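Local coordinates for transcriptional activator PlcR protein (Bacillus thuringiensis, PDB 3U3W) that activates transcription as a quorum-sensing virulence regulator, binding DNA in complex with its signal peptide PapR, at residues A[136-141]-A[162-167]; A[157-162]-A[195-200]; A[92-97]-A[116-121]. One frame throughout, in Å; residues are numbered along the deposited sequence.

In the fold
Going from the N terminus, interaction 3 closes the first loop: 92-97 on helix 91-102 packs against 116-121 on the next helix, 109-125. Interaction 1 opens only after that, joining 136-141 on helix 131-143 to 162-167 on helix 153-167. Before it closes, 157-162 has begun interaction 2, which reaches past helix 171-187 to 195-200 on helix 192-208. Interactions 1 and 2 therefore cross and share Ala162, using different sides of helix 153-167. Interaction 3 stays in series with both, though Trp117 touches Leu141 and Ile157. Together they tie five helices of the TPR-like C-terminal domain into one array; three of them (109-125, 153-167 and 192-208) also touch the bound peptide.

Interaction 1. Residues A[136-141]-A[162-167]; sequences LELKKL and ANIYAE
Lys139 and Tyr165 reach across from facing helices and meet at about a right angle, the ammonium group arriving at the hydroxyl edge of the ring and close to the ring plane. Lys139 NZ donates a hydrogen bond to Tyr165 OH at 2.7 Å, and the methylene behind it follows, with Lys139 CE 3.6 Å from Tyr165 OH. The lysine manages this reach because CG lies beside the backbone N (chi1 -78°) and the chain beyond it is fully extended. Since NZ sits at the edge and not over the face, this is a bond to the phenol oxygen rather than a cation-pi contact.

A second, apolar touch lies deeper between the helices. Here two methyl ends meet tip to tip, Leu138 CD1 and Ile164 CD1 being 4.2 Å apart, a light van der Waals contact between buried side chains. Ile164 is wedged further by Tyr131, Cys134 and Ile135 of helix 131-143, and it also packs on an aromatic side chain of the bound peptide. Leu138 rests in addition on Ile157, Ala160 and Ile161. The polar bond thus bridges the partly exposed margin while the methyls meet in the buried part. Two successive, roughly antiparallel helices joined in this way form a helical hairpin, as is characteristic of the all-helical, TPR-like peptide-binding domain of RNPP regulators.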
loop_
_atom_site.group_PDB
_atom_site.type_symbol
_atom_site.label_atom_id
_atom_site.label_comp_id
_atom_site.label_asym_id
_atom_site.label_seq_id
_atom_site.Cartn_x
_atom_site.Cartn_y
_atom_site.Cartn_z
ATOM N N LEU A 136 29.207 8.664 -6.042
ATOM C CA LEU A 136 29.276 9.743 -7.027
ATOM C C LEU A 136 28.281 9.547 -8.173
ATOM O O LEU A 136 27.695 10.508 -8.663
ATOM C CB LEU A 136 30.699 9.889 -7.573
ATOM C CG LEU A 136 31.709 10.522 -6.606
ATOM C CD1 LEU A 136 33.156 10.351 -7.088
ATOM C CD2 LEU A 136 31.383 11.996 -6.357
ATOM N N GLU A 137 28.099 8.304 -8.607
ATOM C CA GLU A 137 27.131 8.019 -9.656
ATOM C C GLU A 137 25.702 8.246 -9.145
ATOM O O GLU A 137 24.865 8.843 -9.833
ATOM C CB GLU A 137 27.305 6.602 -10.184
ATOM C CG GLU A 137 28.574 6.406 -11.002
ATOM C CD GLU A 137 28.769 7.494 -12.059
ATOM O OE1 GLU A 137 27.805 7.830 -12.782
ATOM O OE2 GLU A 137 29.897 8.024 -12.159
ATOM N N LEU A 138 25.435 7.786 -7.931
ATOM C CA LEU A 138 24.142 8.029 -7.300
ATOM C C LEU A 138 23.833 9.521 -7.159
ATOM O O LEU A 138 22.742 9.963 -7.499
ATOM C CB LEU A 138 24.071 7.325 -5.953
ATOM C CG LEU A 138 23.978 5.825 -6.146
ATOM C CD1 LEU A 138 23.924 5.113 -4.813
ATOM C CD2 LEU A 138 22.743 5.532 -6.972
ATOM N N LYS A 139 24.802 10.298 -6.682
ATOM C CA LYS A 139 24.620 11.740 -6.561
ATOM C C LYS A 139 24.289 12.391 -7.902
ATOM O O LYS A 139 23.588 13.397 -7.956
ATOM C CB LYS A 139 25.846 12.400 -5.909
ATOM C CG LYS A 139 25.875 12.222 -4.395
ATOM C CD LYS A 139 27.110 12.826 -3.747
ATOM C CE LYS A 139 26.871 12.994 -2.247
ATOM N NZ LYS A 139 28.092 13.320 -1.471
ATOM N N LYS A 140 24.775 11.801 -8.984
ATOM C CA LYS A 140 24.552 12.352 -10.315
ATOM C C LYS A 140 23.116 12.124 -10.769
ATOM O O LYS A 140 22.528 12.976 -11.423
ATOM C CB LYS A 140 25.569 11.785 -11.319
ATOM C CG LYS A 140 26.894 12.567 -11.351
ATOM C CD LYS A 140 28.018 11.819 -12.095
ATOM C CE LYS A 140 27.552 11.252 -13.437
ATOM N NZ LYS A 140 28.650 10.525 -14.158
ATOM N N LEU A 141 22.554 10.974 -10.414
ATOM C CA LEU A 141 21.127 10.729 -10.615
ATOM C C LEU A 141 20.304 11.780 -9.870
ATOM O O LEU A 141 19.317 12.279 -10.392
ATOM C CB LEU A 141 20.739 9.327 -10.142
ATOM C CG LEU A 141 21.493 8.147 -10.750
ATOM C CD1 LEU A 141 20.949 6.795 -10.232
ATOM C CD2 LEU A 141 21.449 8.210 -12.267
ATOM N N ALA A 162 23.158 6.989 1.825
ATOM C CA ALA A 162 23.379 7.002 3.273
ATOM C C ALA A 162 23.862 5.645 3.825
ATOM O O ALA A 162 24.697 5.599 4.732
ATOM C CB ALA A 162 22.120 7.451 3.989
ATOM N N ASN A 163 23.330 4.552 3.271
ATOM C CA ASN A 163 23.754 3.201 3.630
ATOM C C ASN A 163 25.225 2.971 3.325
ATOM O O ASN A 163 25.919 2.279 4.057
ATOM C CB ASN A 163 22.954 2.144 2.843
ATOM C CG ASN A 163 21.534 1.947 3.374
ATOM O OD1 ASN A 163 21.189 2.411 4.455
ATOM N ND2 ASN A 163 20.715 1.239 2.612
ATOM N N ILE A 164 25.679 3.523 2.209
ATOM C CA ILE A 164 27.021 3.250 1.726
ATOM C C ILE A 164 28.058 4.039 2.529
ATOM O O ILE A 164 29.084 3.480 2.918
ATOM C CB ILE A 164 27.143 3.509 0.216
ATOM C CG1 ILE A 164 26.241 2.527 -0.541
ATOM C CG2 ILE A 164 28.605 3.378 -0.238
ATOM C CD1 ILE A 164 26.112 2.827 -2.011
ATOM N N TYR A 165 27.776 5.315 2.789
ATOM C CA TYR A 165 28.563 6.098 3.752
ATOM C C TYR A 165 28.660 5.326 5.060
ATOM O O TYR A 165 29.744 5.167 5.634
ATOM C CB TYR A 165 27.907 7.452 4.037
ATOM C CG TYR A 165 28.206 8.542 3.031
ATOM C CD1 TYR A 165 29.492 8.744 2.559
ATOM C CD2 TYR A 165 27.189 9.382 2.560
ATOM C CE1 TYR A 165 29.773 9.746 1.633
ATOM C CE2 TYR A 165 27.454 10.387 1.640
ATOM C CZ TYR A 165 28.754 10.566 1.181
ATOM O OH TYR A 165 29.045 11.563 0.271
ATOM N N ALA A 166 27.525 4.819 5.527
ATOM C CA ALA A 166 27.500 4.239 6.863
ATOM C C ALA A 166 28.306 2.951 6.965
ATOM O O ALA A 166 28.966 2.701 7.966
ATOM C CB ALA A 166 26.063 4.043 7.363
ATOM N N GLU A 167 28.258 2.116 5.948
ATOM C CA GLU A 167 28.945 0.843 6.085
ATOM C C GLU A 167 30.422 0.912 5.672
ATOM O O GLU A 167 31.149 -0.075 5.768
ATOM C CB GLU A 167 28.182 -0.279 5.391
ATOM C CG GLU A 167 28.228 -0.302 3.900
ATOM C CD GLU A 167 27.573 -1.566 3.357
ATOM O OE1 GLU A 167 27.192 -2.436 4.178
ATOM O OE2 GLU A 167 27.435 -1.686 2.124
#

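Interaction 2. Residues A[157-162]-A[195-200]; sequences IENAIA and DVKVRY
The amide of Asn159 lies against the backbone and side chain of Val198, and the two side chains run alongside each other, head to tail. Asn159 OD1 is 4.1 Å from Val198 CA and equally far from its CG2 methyl, so the oxygen rests on the turn of the facing helix without bonding to it. The other end of the same amide is near a lysine: Asn159 ND2 comes within 4.2 Å of Lys197 CD. These are loose van der Waals touches, and the segments exchange no hydrogen bond, even though the CA atoms of Asn159 and Val198 are only 6.8 Å apart.

What fixes the amide lies one shell out. With CG swung opposite the backbone N (chi1 170°), the group is carried in between the two helices, where OD1 is hydrogen-bonded to Asn201 ND2, one residue past 195-200, while ND2 is hydrogen-bonded to the backbone of the bound peptide. Held at both its oxygen and its nitrogen, the amide is probably fixed in its rotation. Lys197 is extended as far as CD and then bends (chi3 -74°); its NZ forms a salt bridge with the peptide backbone. Asn159 and Lys197 therefore belong to the wall of the peptide site as well as to this contact.

Around them, Phe178 of helix 171-187 packs on Asn159, Trp117 and Val121 of helix 109-125 back Ala160, and Val196 leans on helix 212-228. Helices 153-167 and 192-208 run roughly parallel here, with helix 171-187 between them in the chain.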
loop_
_atom_site.group_PDB
_atom_site.type_symbol
_atom_site.label_atom_id
_atom_site.label_comp_id
_atom_site.label_asym_id
_atom_site.label_seq_id
_atom_site.Cartn_x
_atom_site.Cartn_y
_atom_site.Cartn_z
ATOM N N ILE A 157 17.142 6.819 -3.535
ATOM C CA ILE A 157 18.539 6.996 -3.911
ATOM C C ILE A 157 19.370 7.596 -2.745
ATOM O O ILE A 157 20.487 7.143 -2.460
ATOM C CB ILE A 157 18.644 7.817 -5.228
ATOM C CG1 ILE A 157 18.034 7.012 -6.386
ATOM C CG2 ILE A 157 20.103 8.169 -5.557
ATOM C CD1 ILE A 157 17.782 7.814 -7.651
ATOM N N GLU A 158 18.808 8.583 -2.050
ATOM C CA GLU A 158 19.465 9.117 -0.864
ATOM C C GLU A 158 19.672 8.068 0.218
ATOM O O GLU A 158 20.686 8.090 0.926
ATOM C CB GLU A 158 18.706 10.322 -0.320
ATOM C CG GLU A 158 18.901 11.562 -1.180
ATOM C CD GLU A 158 17.900 12.650 -0.858
ATOM O OE1 GLU A 158 17.401 13.312 -1.795
ATOM O OE2 GLU A 158 17.610 12.846 0.334
ATOM N N ASN A 159 18.719 7.147 0.345
ATOM C CA ASN A 159 18.829 6.107 1.345
ATOM C C ASN A 159 19.989 5.189 0.999
ATOM O O ASN A 159 20.792 4.872 1.864
ATOM C CB ASN A 159 17.511 5.324 1.511
ATOM C CG ASN A 159 17.680 4.068 2.377
ATOM O OD1 ASN A 159 17.687 4.118 3.609
ATOM N ND2 ASN A 159 17.853 2.949 1.729
ATOM N N ALA A 160 20.090 4.772 -0.261
ATOM C CA ALA A 160 21.268 4.006 -0.723
ATOM C C ALA A 160 22.596 4.743 -0.443
ATOM O O ALA A 160 23.521 4.179 0.134
ATOM C CB ALA A 160 21.150 3.647 -2.213
ATOM N N ILE A 161 22.670 6.012 -0.828
ATOM C CA ILE A 161 23.839 6.817 -0.523
ATOM C C ILE A 161 24.168 6.791 0.977
ATOM O O ILE A 161 25.313 6.575 1.362
ATOM C CB ILE A 161 23.665 8.268 -1.008
ATOM C CG1 ILE A 161 23.673 8.323 -2.542
ATOM C CG2 ILE A 161 24.760 9.146 -0.426
ATOM C CD1 ILE A 161 23.235 9.666 -3.139
ATOM N N ALA A 162 23.158 6.989 1.825
ATOM C CA ALA A 162 23.379 7.002 3.273
ATOM C C ALA A 162 23.862 5.645 3.825
ATOM O O ALA A 162 24.697 5.599 4.732
ATOM C CB ALA A 162 22.120 7.451 3.989
ATOM N N ASP A 195 9.596 4.849 5.539
ATOM C CA ASP A 195 9.908 5.377 6.860
ATOM C C ASP A 195 10.502 4.279 7.745
ATOM O O ASP A 195 11.500 4.496 8.438
ATOM C CB ASP A 195 8.613 5.910 7.491
ATOM C CG ASP A 195 8.850 6.944 8.597
ATOM O OD1 ASP A 195 8.612 8.145 8.337
ATOM O OD2 ASP A 195 9.239 6.565 9.729
ATOM N N VAL A 196 9.885 3.097 7.726
ATOM C CA VAL A 196 10.353 2.001 8.554
ATOM C C VAL A 196 11.740 1.569 8.097
ATOM O O VAL A 196 12.614 1.257 8.910
ATOM C CB VAL A 196 9.398 0.778 8.501
ATOM C CG1 VAL A 196 10.062 -0.449 9.078
ATOM C CG2 VAL A 196 8.110 1.071 9.235
ATOM N N LYS A 197 11.934 1.539 6.786
ATOM C CA LYS A 197 13.185 1.097 6.243
ATOM C C LYS A 197 14.318 2.084 6.605
ATOM O O LYS A 197 15.398 1.665 7.030
ATOM C CB LYS A 197 13.072 0.932 4.729
ATOM C CG LYS A 197 14.413 0.673 4.081
ATOM C CD LYS A 197 14.350 0.780 2.571
ATOM C CE LYS A 197 13.661 -0.425 1.962
ATOM N NZ LYS A 197 13.695 -0.363 0.481
ATOM N N VAL A 198 14.066 3.380 6.420
ATOM C CA VAL A 198 15.045 4.409 6.779
ATOM C C VAL A 198 15.385 4.362 8.263
ATOM O O VAL A 198 16.553 4.454 8.629
ATOM C CB VAL A 198 14.576 5.852 6.438
ATOM C CG1 VAL A 198 15.659 6.865 6.831
ATOM C CG2 VAL A 198 14.241 5.980 4.972
ATOM N N ARG A 199 14.379 4.228 9.126
ATOM C CA ARG A 199 14.666 4.138 10.562
ATOM C C ARG A 199 15.527 2.929 10.900
ATOM O O ARG A 199 16.374 2.980 11.800
ATOM C CB ARG A 199 13.401 4.150 11.411
ATOM C CG ARG A 199 12.668 5.465 11.361
ATOM C CD ARG A 199 11.552 5.543 12.397
ATOM N NE ARG A 199 10.833 6.804 12.234
ATOM C CZ ARG A 199 11.189 7.954 12.799
ATOM N NH1 ARG A 199 12.256 8.018 13.605
ATOM N NH2 ARG A 199 10.476 9.046 12.560
ATOM N N TYR A 200 15.335 1.848 10.155
ATOM C CA TYR A 200 16.112 0.643 10.395
ATOM C C TYR A 200 17.583 0.841 10.052
ATOM O O TYR A 200 18.464 0.408 10.805
ATOM C CB TYR A 200 15.561 -0.512 9.592
ATOM C CG TYR A 200 16.396 -1.765 9.660
ATOM C CD1 TYR A 200 16.405 -2.558 10.802
ATOM C CD2 TYR A 200 17.163 -2.165 8.576
ATOM C CE1 TYR A 200 17.153 -3.709 10.862
ATOM C CE2 TYR A 200 17.917 -3.327 8.617
ATOM C CZ TYR A 200 17.906 -4.096 9.758
ATOM O OH TYR A 200 18.644 -5.258 9.794
#

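Interaction 3. Residues A[92-97]-A[116-121]; sequences KEIYNK and QWQYYV
Tyr95 and Tyr119 stand next to each other, both hydroxyls leading in the same direction, each side chain carried out from its helix by a CG opposite the backbone N (chi1 178° for Tyr95 and 157° for Tyr119). The tight spot of the contact is between their rings, where Tyr95 CE1 stands 3.6 Å from Tyr119 CE1 and the two CD1 atoms are 4.1 Å apart. The planes are nearly parallel, at 22°, but the rings are offset so strongly that little of one lies over the other, and their centroids are 5.7 Å from each other. One flank of each ring does the touching, and the approach is oblique to both. The hydroxyls do not bond to each other: Tyr95 OH and Tyr119 OH are 4.8 Å apart.

This close-packed pair sits on the partly exposed side of the contact. Lys128 adds a cation-pi interaction to Tyr95, and Tyr119 is supported by Val98 and Leu102 of helix 91-102.

On the buried side the fit is slacker. Ile94 points toward helix 109-125, yet its CG2 methyl gets no nearer than 4.1 Å to Gln118 O and 4.4 Å to Gln118 CB. The amide of Gln118 keeps its OE1 side toward the isoleucine and lays NE2 over one face of the Trp117 indole, toward its rim. Helix 72-87 closes this side, with Leu85 and Cys86 against Ile94 and Val82 against Gln118.

The two helices run antiparallel and very close, the CA atoms of Tyr95 and Tyr119 being 5.7 Å apart. Neither a hydrogen bond nor a salt bridge joins the segments, so the contact probably rests on dispersion and shape, with the two phenol rings supplying most of both.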
loop_
_atom_site.group_PDB
_atom_site.type_symbol
_atom_site.label_atom_id
_atom_site.label_comp_id
_atom_site.label_asym_id
_atom_site.label_seq_id
_atom_site.Cartn_x
_atom_site.Cartn_y
_atom_site.Cartn_z
ATOM N N LYS A 92 23.313 -10.423 -7.783
ATOM C CA LYS A 92 23.747 -10.973 -9.069
ATOM C C LYS A 92 22.616 -10.883 -10.103
ATOM O O LYS A 92 22.777 -10.286 -11.177
ATOM C CB LYS A 92 24.192 -12.433 -8.918
ATOM C CG LYS A 92 25.630 -12.715 -9.386
ATOM C CD LYS A 92 25.889 -12.253 -10.834
ATOM C CE LYS A 92 27.347 -12.508 -11.271
ATOM N NZ LYS A 92 27.669 -11.909 -12.612
ATOM N N GLU A 93 21.463 -11.459 -9.768
ATOM C CA GLU A 93 20.338 -11.456 -10.694
ATOM C C GLU A 93 19.882 -10.052 -11.043
ATOM O O GLU A 93 19.619 -9.754 -12.198
ATOM C CB GLU A 93 19.177 -12.261 -10.134
ATOM C CG GLU A 93 19.637 -13.298 -9.159
ATOM C CD GLU A 93 18.589 -14.345 -8.910
ATOM O OE1 GLU A 93 17.655 -14.445 -9.741
ATOM O OE2 GLU A 93 18.702 -15.062 -7.888
ATOM N N ILE A 94 19.784 -9.188 -10.042
ATOM C CA ILE A 94 19.446 -7.801 -10.305
ATOM C C ILE A 94 20.405 -7.202 -11.315
ATOM O O ILE A 94 20.001 -6.525 -12.268
ATOM C CB ILE A 94 19.490 -6.975 -9.016
ATOM C CG1 ILE A 94 18.434 -7.520 -8.046
ATOM C CG2 ILE A 94 19.319 -5.475 -9.336
ATOM C CD1 ILE A 94 18.203 -6.686 -6.791
ATOM N N TYR A 95 21.687 -7.448 -11.085
ATOM C CA TYR A 95 22.745 -6.931 -11.942
ATOM C C TYR A 95 22.557 -7.358 -13.404
ATOM O O TYR A 95 22.602 -6.533 -14.322
ATOM C CB TYR A 95 24.108 -7.391 -11.404
ATOM C CG TYR A 95 25.280 -6.952 -12.233
ATOM C CD1 TYR A 95 25.832 -5.678 -12.077
ATOM C CD2 TYR A 95 25.846 -7.807 -13.176
ATOM C CE1 TYR A 95 26.913 -5.268 -12.835
ATOM C CE2 TYR A 95 26.935 -7.410 -13.935
ATOM C CZ TYR A 95 27.458 -6.146 -13.764
ATOM O OH TYR A 95 28.523 -5.760 -14.532
ATOM N N ASN A 96 22.339 -8.651 -13.613
ATOM C CA ASN A 96 22.064 -9.181 -14.951
ATOM C C ASN A 96 20.735 -8.717 -15.536
ATOM O O ASN A 96 20.671 -8.279 -16.693
ATOM C CB ASN A 96 22.105 -10.708 -14.944
ATOM C CG ASN A 96 23.496 -11.249 -14.706
ATOM O OD1 ASN A 96 24.485 -10.673 -15.167
ATOM N ND2 ASN A 96 23.584 -12.358 -13.981
ATOM N N LYS A 97 19.677 -8.812 -14.733
ATOM C CA LYS A 97 18.334 -8.450 -15.181
ATOM C C LYS A 97 18.282 -6.985 -15.625
ATOM O O LYS A 97 17.808 -6.659 -16.716
ATOM C CB LYS A 97 17.315 -8.721 -14.071
ATOM C CG LYS A 97 15.925 -8.140 -14.322
ATOM C CD LYS A 97 14.961 -8.503 -13.198
ATOM C CE LYS A 97 13.550 -8.019 -13.504
ATOM N NZ LYS A 97 13.009 -8.669 -14.742
ATOM N N GLN A 116 19.379 2.454 -13.415
ATOM C CA GLN A 116 20.726 2.886 -13.062
ATOM C C GLN A 116 20.981 2.845 -11.556
ATOM O O GLN A 116 21.993 2.296 -11.117
ATOM C CB GLN A 116 21.006 4.289 -13.624
ATOM C CG GLN A 116 21.004 4.332 -15.153
ATOM C CD GLN A 116 21.622 5.597 -15.723
ATOM O OE1 GLN A 116 21.056 6.688 -15.605
ATOM N NE2 GLN A 116 22.790 5.458 -16.346
ATOM N N TRP A 117 20.060 3.425 -10.780
ATOM C CA TRP A 117 20.086 3.310 -9.321
ATOM C C TRP A 117 20.287 1.849 -8.918
ATOM O O TRP A 117 21.252 1.525 -8.225
ATOM C CB TRP A 117 18.809 3.931 -8.701
ATOM C CG TRP A 117 18.412 3.429 -7.337
ATOM C CD1 TRP A 117 19.241 3.116 -6.292
ATOM C CD2 TRP A 117 17.077 3.160 -6.878
ATOM N NE1 TRP A 117 18.499 2.675 -5.211
ATOM C CE2 TRP A 117 17.173 2.690 -5.551
ATOM C CE3 TRP A 117 15.813 3.276 -7.460
ATOM C CZ2 TRP A 117 16.056 2.326 -4.810
ATOM C CZ3 TRP A 117 14.701 2.924 -6.709
ATOM C CH2 TRP A 117 14.834 2.450 -5.406
ATOM N N GLN A 118 19.413 0.960 -9.384
ATOM C CA GLN A 118 19.498 -0.443 -8.985
ATOM C C GLN A 118 20.789 -1.119 -9.473
ATOM O O GLN A 118 21.347 -1.988 -8.797
ATOM C CB GLN A 118 18.274 -1.232 -9.478
ATOM C CG GLN A 118 16.970 -0.800 -8.844
ATOM C CD GLN A 118 16.831 -1.264 -7.390
ATOM O OE1 GLN A 118 17.495 -2.206 -6.948
ATOM N NE2 GLN A 118 15.956 -0.601 -6.645
ATOM N N TYR A 119 21.249 -0.722 -10.655
ATOM C CA TYR A 119 22.429 -1.330 -11.254
ATOM C C TYR A 119 23.698 -0.988 -10.464
ATOM O O TYR A 119 24.503 -1.866 -10.159
ATOM C CB TYR A 119 22.523 -0.929 -12.733
ATOM C CG TYR A 119 23.896 -1.002 -13.383
ATOM C CD1 TYR A 119 24.455 -2.213 -13.782
ATOM C CD2 TYR A 119 24.601 0.158 -13.652
ATOM C CE1 TYR A 119 25.710 -2.258 -14.397
ATOM C CE2 TYR A 119 25.834 0.127 -14.257
ATOM C CZ TYR A 119 26.390 -1.076 -14.624
ATOM O OH TYR A 119 27.637 -1.052 -15.228
ATOM N N TYR A 120 23.835 0.285 -10.105
ATOM C CA TYR A 120 24.952 0.756 -9.296
ATOM C C TYR A 120 25.004 0.123 -7.919
ATOM O O TYR A 120 26.077 -0.282 -7.470
ATOM C CB TYR A 120 24.889 2.267 -9.140
ATOM C CG TYR A 120 25.237 3.004 -10.400
ATOM C CD1 TYR A 120 26.345 2.643 -11.166
ATOM C CD2 TYR A 120 24.457 4.065 -10.833
ATOM C CE1 TYR A 120 26.667 3.343 -12.334
ATOM C CE2 TYR A 120 24.762 4.764 -11.993
ATOM C CZ TYR A 120 25.866 4.405 -12.738
ATOM O OH TYR A 120 26.143 5.114 -13.887
ATOM N N VAL A 121 23.859 0.046 -7.242
ATOM C CA VAL A 121 23.806 -0.588 -5.927
ATOM C C VAL A 121 24.246 -2.041 -6.045
ATOM O O VAL A 121 25.027 -2.552 -5.232
ATOM C CB VAL A 121 22.383 -0.544 -5.295
ATOM C CG1 VAL A 121 22.313 -1.445 -4.079
ATOM C CG2 VAL A 121 21.997 0.871 -4.934
#